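Local coordinates for protein exodeoxyribonuclease III (Archaeoglobus fulgidus, PDB 2VOA) that acts as an AP endonuclease that cuts DNA at abasic sites, probably with the help of bound magnesium or manganese ions, at residues H17-W22 against L31-T36; P21-N26 against H49-H54. The protein carries 1 engineered substitution. All blocks are in the same frame, centred on the assembly; numbering follows the deposited sequence.

Contact 1: H17-W22 against L31-T36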
loop_
_atom_site.group_PDB
_atom_site.type_symbol
_atom_site.label_atom_id
_atom_site.label_comp_id
_atom_site.label_asym_id
_atom_site.label_seq_id
_atom_site.Cartn_x
_atom_site.Cartn_y
_atom_site.Cartn_z
ATOM N N HIS A 17 3.096 -3.979 10.399
ATOM C CA HIS A 17 1.736 -3.935 10.931
ATOM C C HIS A 17 1.255 -5.328 11.358
ATOM O O HIS A 17 0.251 -5.429 12.076
ATOM C CB HIS A 17 0.770 -3.337 9.906
ATOM C CG HIS A 17 0.549 -4.217 8.716
ATOM N ND1 HIS A 17 1.471 -4.339 7.696
ATOM C CD2 HIS A 17 -0.474 -5.045 8.400
ATOM C CE1 HIS A 17 1.013 -5.190 6.792
ATOM N NE2 HIS A 17 -0.169 -5.627 7.194
ATOM N N ILE A 18 1.946 -6.376 10.890
ATOM C CA ILE A 18 1.684 -7.753 11.299
ATOM C C ILE A 18 2.677 -8.158 12.385
ATOM O O ILE A 18 2.280 -8.614 13.445
ATOM C CB ILE A 18 1.839 -8.790 10.115
ATOM C CG1 ILE A 18 0.852 -8.497 8.976
ATOM C CG2 ILE A 18 1.659 -10.215 10.621
ATOM C CD1 ILE A 18 -0.613 -8.576 9.382
ATOM N N VAL A 19 3.968 -7.992 12.100
ATOM C CA VAL A 19 5.030 -8.606 12.927
ATOM C C VAL A 19 5.029 -8.003 14.334
ATOM O O VAL A 19 5.084 -8.719 15.333
ATOM C CB VAL A 19 6.415 -8.426 12.272
ATOM C CG1 VAL A 19 7.550 -8.845 13.232
ATOM C CG2 VAL A 19 6.480 -9.202 10.958
ATOM N N ILE A 20 4.971 -6.680 14.409
ATOM C CA ILE A 20 5.060 -6.013 15.713
ATOM C C ILE A 20 3.883 -6.398 16.653
ATOM O O ILE A 20 4.127 -6.866 17.770
ATOM C CB ILE A 20 5.304 -4.481 15.564
ATOM C CG1 ILE A 20 6.613 -4.211 14.785
ATOM C CG2 ILE A 20 5.300 -3.755 16.946
ATOM C CD1 ILE A 20 7.883 -4.890 15.379
ATOM N N PRO A 21 2.619 -6.247 16.200
ATOM C CA PRO A 21 1.504 -6.745 17.046
ATOM C C PRO A 21 1.591 -8.260 17.343
ATOM O O PRO A 21 1.207 -8.717 18.443
ATOM C CB PRO A 21 0.267 -6.445 16.193
ATOM C CG PRO A 21 0.681 -5.267 15.343
ATOM C CD PRO A 21 2.113 -5.563 14.989
ATOM N N TRP A 22 2.091 -9.034 16.380
ATOM C CA TRP A 22 2.198 -10.473 16.583
ATOM C C TRP A 22 3.199 -10.763 17.723
ATOM O O TRP A 22 2.931 -11.604 18.578
ATOM C CB TRP A 22 2.565 -11.192 15.276
ATOM C CG TRP A 22 2.476 -12.689 15.391
ATOM C CD1 TRP A 22 1.377 -13.472 15.139
ATOM C CD2 TRP A 22 3.509 -13.568 15.818
ATOM N NE1 TRP A 22 1.670 -14.797 15.391
ATOM C CE2 TRP A 22 2.980 -14.889 15.784
ATOM C CE3 TRP A 22 4.844 -13.380 16.204
ATOM C CZ2 TRP A 22 3.749 -16.018 16.137
ATOM C CZ3 TRP A 22 5.613 -14.508 16.551
ATOM C CH2 TRP A 22 5.048 -15.804 16.531
ATOM N N LEU A 31 12.337 -14.968 17.362
ATOM C CA LEU A 31 11.598 -15.019 16.072
ATOM C C LEU A 31 12.595 -14.880 14.941
ATOM O O LEU A 31 13.229 -13.812 14.801
ATOM C CB LEU A 31 10.558 -13.891 15.965
ATOM C CG LEU A 31 9.909 -13.772 14.575
ATOM C CD1 LEU A 31 9.026 -14.968 14.263
ATOM C CD2 LEU A 31 9.120 -12.457 14.432
ATOM N N CYS A 32 12.734 -15.952 14.152
ATOM C CA CYS A 32 13.531 -15.916 12.910
ATOM C C CYS A 32 12.675 -15.406 11.758
ATOM O O CYS A 32 11.549 -15.867 11.585
ATOM C CB CYS A 32 14.073 -17.300 12.560
ATOM S SG CYS A 32 15.196 -17.886 13.815
ATOM N N MET A 33 13.206 -14.496 10.954
ATOM C CA MET A 33 12.441 -13.981 9.827
ATOM C C MET A 33 13.212 -14.172 8.530
ATOM O O MET A 33 14.440 -14.101 8.531
ATOM C CB MET A 33 12.172 -12.478 10.024
ATOM C CG MET A 33 11.229 -12.178 11.158
ATOM S SD MET A 33 11.294 -10.441 11.654
ATOM C CE MET A 33 12.618 -10.499 12.883
ATOM N N GLN A 34 12.491 -14.419 7.435
ATOM C CA GLN A 34 13.095 -14.510 6.102
ATOM C C GLN A 34 12.396 -13.598 5.118
ATOM O O GLN A 34 11.245 -13.184 5.342
ATOM C CB GLN A 34 13.045 -15.943 5.580
ATOM C CG GLN A 34 13.602 -16.973 6.572
ATOM C CD GLN A 34 12.591 -17.343 7.600
ATOM O OE1 GLN A 34 11.379 -17.371 7.315
ATOM N NE2 GLN A 34 13.058 -17.607 8.805
ATOM N N GLU A 35 13.066 -13.360 3.991
ATOM C CA GLU A 35 12.599 -12.406 2.975
ATOM C C GLU A 35 12.228 -11.044 3.562
ATOM O O GLU A 35 11.162 -10.489 3.305
ATOM C CB GLU A 35 11.482 -13.018 2.098
ATOM C CG GLU A 35 12.075 -13.992 1.110
ATOM C CD GLU A 35 11.163 -14.313 -0.060
ATOM O OE1 GLU A 35 10.272 -15.173 0.101
ATOM O OE2 GLU A 35 11.383 -13.747 -1.166
ATOM N N THR A 36 13.133 -10.527 4.393
ATOM C CA THR A 36 13.034 -9.155 4.913
ATOM C C THR A 36 13.133 -8.110 3.801
ATOM O O THR A 36 12.580 -6.997 3.931
ATOM C CB THR A 36 14.105 -8.864 5.996
ATOM O OG1 THR A 36 15.403 -9.080 5.443
ATOM C CG2 THR A 36 13.932 -9.806 7.196
#
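Leu31 forks between two residues of helix 16-26, and each of its methyls meets a different partner. The side chain points at the helix, and CG anti to the backbone N (chi1 172°) goes with the placing of its two methyls at Val19 and Trp22. One part of the contact is between aliphatic and thioether side chains: Leu31 CD2 lies 4.1 Å from Val19 CG1, and the same Val19 methyl comes within 4.4 Å of Met33 SD, a looser touch. A compact branched valine suits this helix position, where CG1 touches both a leucine methyl and a methionine sulfur. Phe48 of helix 45-49 packs on both Val19 and Met33.

The aromatic part belongs to Trp22, whose six-membered ring offers CZ3 to Leu31 CD1 at 4.1 Å, an oblique approach. NE1 donates to Asp236 OD1, outside the two segments, so the large ring can be buried without stranding an N-H.

The axes of helix segment 17-22 and strand segment 31-34 come within 12.0 Å and run antiparallel, at 174°, as the helix of a beta-alpha-beta unit returns over the parallel strands 2-8 and 30-34. With only hydrophobic touches between them, these two segments meet through burial and shape alone.

Contact 2: P21-N26 against H49-H54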
loop_
_atom_site.group_PDB
_atom_site.type_symbol
_atom_site.label_atom_id
_atom_site.label_comp_id
_atom_site.label_asym_id
_atom_site.label_seq_id
_atom_site.Cartn_x
_atom_site.Cartn_y
_atom_site.Cartn_z
ATOM N N PRO A 21 2.619 -6.247 16.200
ATOM C CA PRO A 21 1.504 -6.745 17.046
ATOM C C PRO A 21 1.591 -8.260 17.343
ATOM O O PRO A 21 1.207 -8.717 18.443
ATOM C CB PRO A 21 0.267 -6.445 16.193
ATOM C CG PRO A 21 0.681 -5.267 15.343
ATOM C CD PRO A 21 2.113 -5.563 14.989
ATOM N N TRP A 22 2.091 -9.034 16.380
ATOM C CA TRP A 22 2.198 -10.473 16.583
ATOM C C TRP A 22 3.199 -10.763 17.723
ATOM O O TRP A 22 2.931 -11.604 18.578
ATOM C CB TRP A 22 2.565 -11.192 15.276
ATOM C CG TRP A 22 2.476 -12.689 15.391
ATOM C CD1 TRP A 22 1.377 -13.472 15.139
ATOM C CD2 TRP A 22 3.509 -13.568 15.818
ATOM N NE1 TRP A 22 1.670 -14.797 15.391
ATOM C CE2 TRP A 22 2.980 -14.889 15.784
ATOM C CE3 TRP A 22 4.844 -13.380 16.204
ATOM C CZ2 TRP A 22 3.749 -16.018 16.137
ATOM C CZ3 TRP A 22 5.613 -14.508 16.551
ATOM C CH2 TRP A 22 5.048 -15.804 16.531
ATOM N N LEU A 23 4.328 -10.046 17.744
ATOM C CA LEU A 23 5.318 -10.190 18.831
ATOM C C LEU A 23 4.733 -9.760 20.181
ATOM O O LEU A 23 4.950 -10.409 21.207
ATOM C CB LEU A 23 6.609 -9.410 18.538
ATOM C CG LEU A 23 7.549 -10.031 17.497
ATOM C CD1 LEU A 23 8.603 -9.038 17.073
ATOM C CD2 LEU A 23 8.194 -11.306 18.026
ATOM N N LYS A 24 3.980 -8.667 20.184
ATOM C CA LYS A 24 3.334 -8.215 21.416
ATOM C C LYS A 24 2.366 -9.262 21.979
ATOM O O LYS A 24 2.294 -9.454 23.190
ATOM C CB LYS A 24 2.644 -6.867 21.188
ATOM C CG LYS A 24 3.585 -5.688 21.406
ATOM C CD LYS A 24 2.831 -4.449 21.888
ATOM C CE LYS A 24 3.640 -3.653 22.944
ATOM N NZ LYS A 24 3.370 -2.167 22.919
ATOM N N GLU A 25 1.651 -9.957 21.095
ATOM C CA GLU A 25 0.616 -10.917 21.497
ATOM C C GLU A 25 1.231 -12.231 21.949
ATOM O O GLU A 25 0.855 -12.767 22.998
ATOM C CB GLU A 25 -0.370 -11.169 20.349
ATOM C CG GLU A 25 -1.403 -12.301 20.567
ATOM C CD GLU A 25 -2.405 -12.050 21.711
ATOM O OE1 GLU A 25 -2.714 -10.885 22.026
ATOM O OE2 GLU A 25 -2.914 -13.040 22.290
ATOM N N ASN A 26 2.185 -12.715 21.159
ATOM C CA ASN A 26 2.719 -14.068 21.292
ATOM C C ASN A 26 3.988 -14.154 22.133
ATOM O O ASN A 26 4.313 -15.218 22.686
ATOM C CB ASN A 26 2.924 -14.667 19.897
ATOM C CG ASN A 26 1.597 -14.987 19.221
ATOM O OD1 ASN A 26 1.003 -16.053 19.470
ATOM N ND2 ASN A 26 1.101 -14.051 18.398
ATOM N N HIS A 49 12.909 -2.559 18.910
ATOM C CA HIS A 49 13.371 -2.032 20.201
ATOM C C HIS A 49 12.205 -1.494 21.030
ATOM O O HIS A 49 12.141 -1.702 22.247
ATOM C CB HIS A 49 14.355 -0.882 20.027
ATOM C CG HIS A 49 15.666 -1.269 19.428
ATOM N ND1 HIS A 49 16.035 -2.573 19.188
ATOM C CD2 HIS A 49 16.723 -0.504 19.064
ATOM C CE1 HIS A 49 17.244 -2.592 18.656
ATOM N NE2 HIS A 49 17.685 -1.350 18.573
ATOM N N ARG A 50 11.296 -0.781 20.369
ATOM C CA ARG A 50 10.194 -0.113 21.072
ATOM C C ARG A 50 9.219 -1.087 21.769
ATOM O O ARG A 50 8.505 -0.713 22.694
ATOM C CB ARG A 50 9.484 0.891 20.150
ATOM C CG ARG A 50 10.418 2.040 19.707
ATOM C CD ARG A 50 9.731 2.974 18.707
ATOM N NE ARG A 50 8.845 2.266 17.780
ATOM C CZ ARG A 50 8.509 2.703 16.568
ATOM N NH1 ARG A 50 8.993 3.852 16.106
ATOM N NH2 ARG A 50 7.683 1.988 15.819
ATOM N N ILE A 51 9.213 -2.346 21.334
ATOM C CA ILE A 51 8.422 -3.377 22.005
ATOM C C ILE A 51 9.312 -4.373 22.770
ATOM O O ILE A 51 8.855 -5.452 23.159
ATOM C CB ILE A 51 7.430 -4.089 21.031
ATOM C CG1 ILE A 51 8.165 -4.781 19.868
ATOM C CG2 ILE A 51 6.407 -3.083 20.503
ATOM C CD1 ILE A 51 7.432 -5.983 19.343
ATOM N N GLY A 52 10.575 -4.000 22.979
ATOM C CA GLY A 52 11.459 -4.738 23.875
ATOM C C GLY A 52 12.164 -5.922 23.223
ATOM O O GLY A 52 12.575 -6.858 23.914
ATOM N N TYR A 53 12.318 -5.868 21.904
ATOM C CA TYR A 53 13.063 -6.906 21.171
ATOM C C TYR A 53 14.393 -6.409 20.613
ATOM O O TYR A 53 14.459 -5.358 19.974
ATOM C CB TYR A 53 12.209 -7.508 20.040
ATOM C CG TYR A 53 11.265 -8.571 20.549
ATOM C CD1 TYR A 53 10.042 -8.230 21.144
ATOM C CD2 TYR A 53 11.620 -9.923 20.470
ATOM C CE1 TYR A 53 9.176 -9.215 21.641
ATOM C CE2 TYR A 53 10.747 -10.927 20.963
ATOM C CZ TYR A 53 9.543 -10.558 21.539
ATOM O OH TYR A 53 8.710 -11.555 22.016
ATOM N N HIS A 54 15.447 -7.183 20.855
ATOM C CA HIS A 54 16.674 -7.062 20.085
ATOM C C HIS A 54 16.385 -7.601 18.706
ATOM O O HIS A 54 15.521 -8.473 18.544
ATOM C CB HIS A 54 17.795 -7.890 20.715
ATOM C CG HIS A 54 18.210 -7.403 22.064
ATOM N ND1 HIS A 54 17.677 -7.899 23.236
ATOM C CD2 HIS A 54 19.103 -6.458 22.426
ATOM C CE1 HIS A 54 18.223 -7.273 24.265
ATOM N NE2 HIS A 54 19.094 -6.396 23.801
#
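The carbonyl oxygen of Trp22 is gripped twice by Asn26: the backbone N at 2.9 Å closes the last helical turn, and the side-chain ND2 reaches the same oxygen at 3.1 Å. Asparagine suits the end of helix 16-26, since its short amide can fold back on the turn before it.

This end of the helix packs, far from the annotated sites, on the loop between helix 45-49 and strand 54-60. Leu23 CB meets Ile51 CD1 at 3.6 Å, the side chains crossing at about a right angle; Ile51 CG1, set between backbone N and carbonyl carbon (chi1 60°), carries CD1 there. Leu23 CD2 sits over one face of the Tyr53 ring, a CH-pi contact 4.1 Å from the centroid, displaced toward the rim that bears CZ. Lys24 passes obliquely across Ile51, its bent chain bringing CE to 3.7 Å from Ile51 CG2 at the exposed margin. Tyr53 OH bonds to the carbonyl of Pro28, which fixes the ring's far end. Without the ring, as with an alanine here, Leu23 CD2 would probably lose its aromatic face and the Pro28 oxygen this partner.

A Schellman motif ends helix 45-49: Tyr53 N bonds to Phe48 O, and Gly52 N, in the C-prime residue with positive phi, to His49 O at 2.9 Å. Polar bonds thus shape each segment internally, while apolar and CH-pi packing joins them.

Helix 16-26 serves both contacts, which share Pro21 and Trp22 and have centres 10 Å apart. One apolar layer runs through them, Leu31 CD2 of contact 1 lying 3.9 Å from Leu23 CD2 of contact 2. Separately, Ile51 CD1 packs on the helix backbone, 3.8 Å from Ile20 O. Their distance from the substrate differs. Contact 1 comes within about 4 Å of bound DNA at its nearest atom, and its segments include Glu35, a predicted metal ligand that packs on a sugar and bonds to Asn8; the side chain of Met33 is about 9 Å from that of Tyr105, a predicted active-site residue. Contact 2, about 14 Å from the DNA at its nearest atom, is peripheral packing.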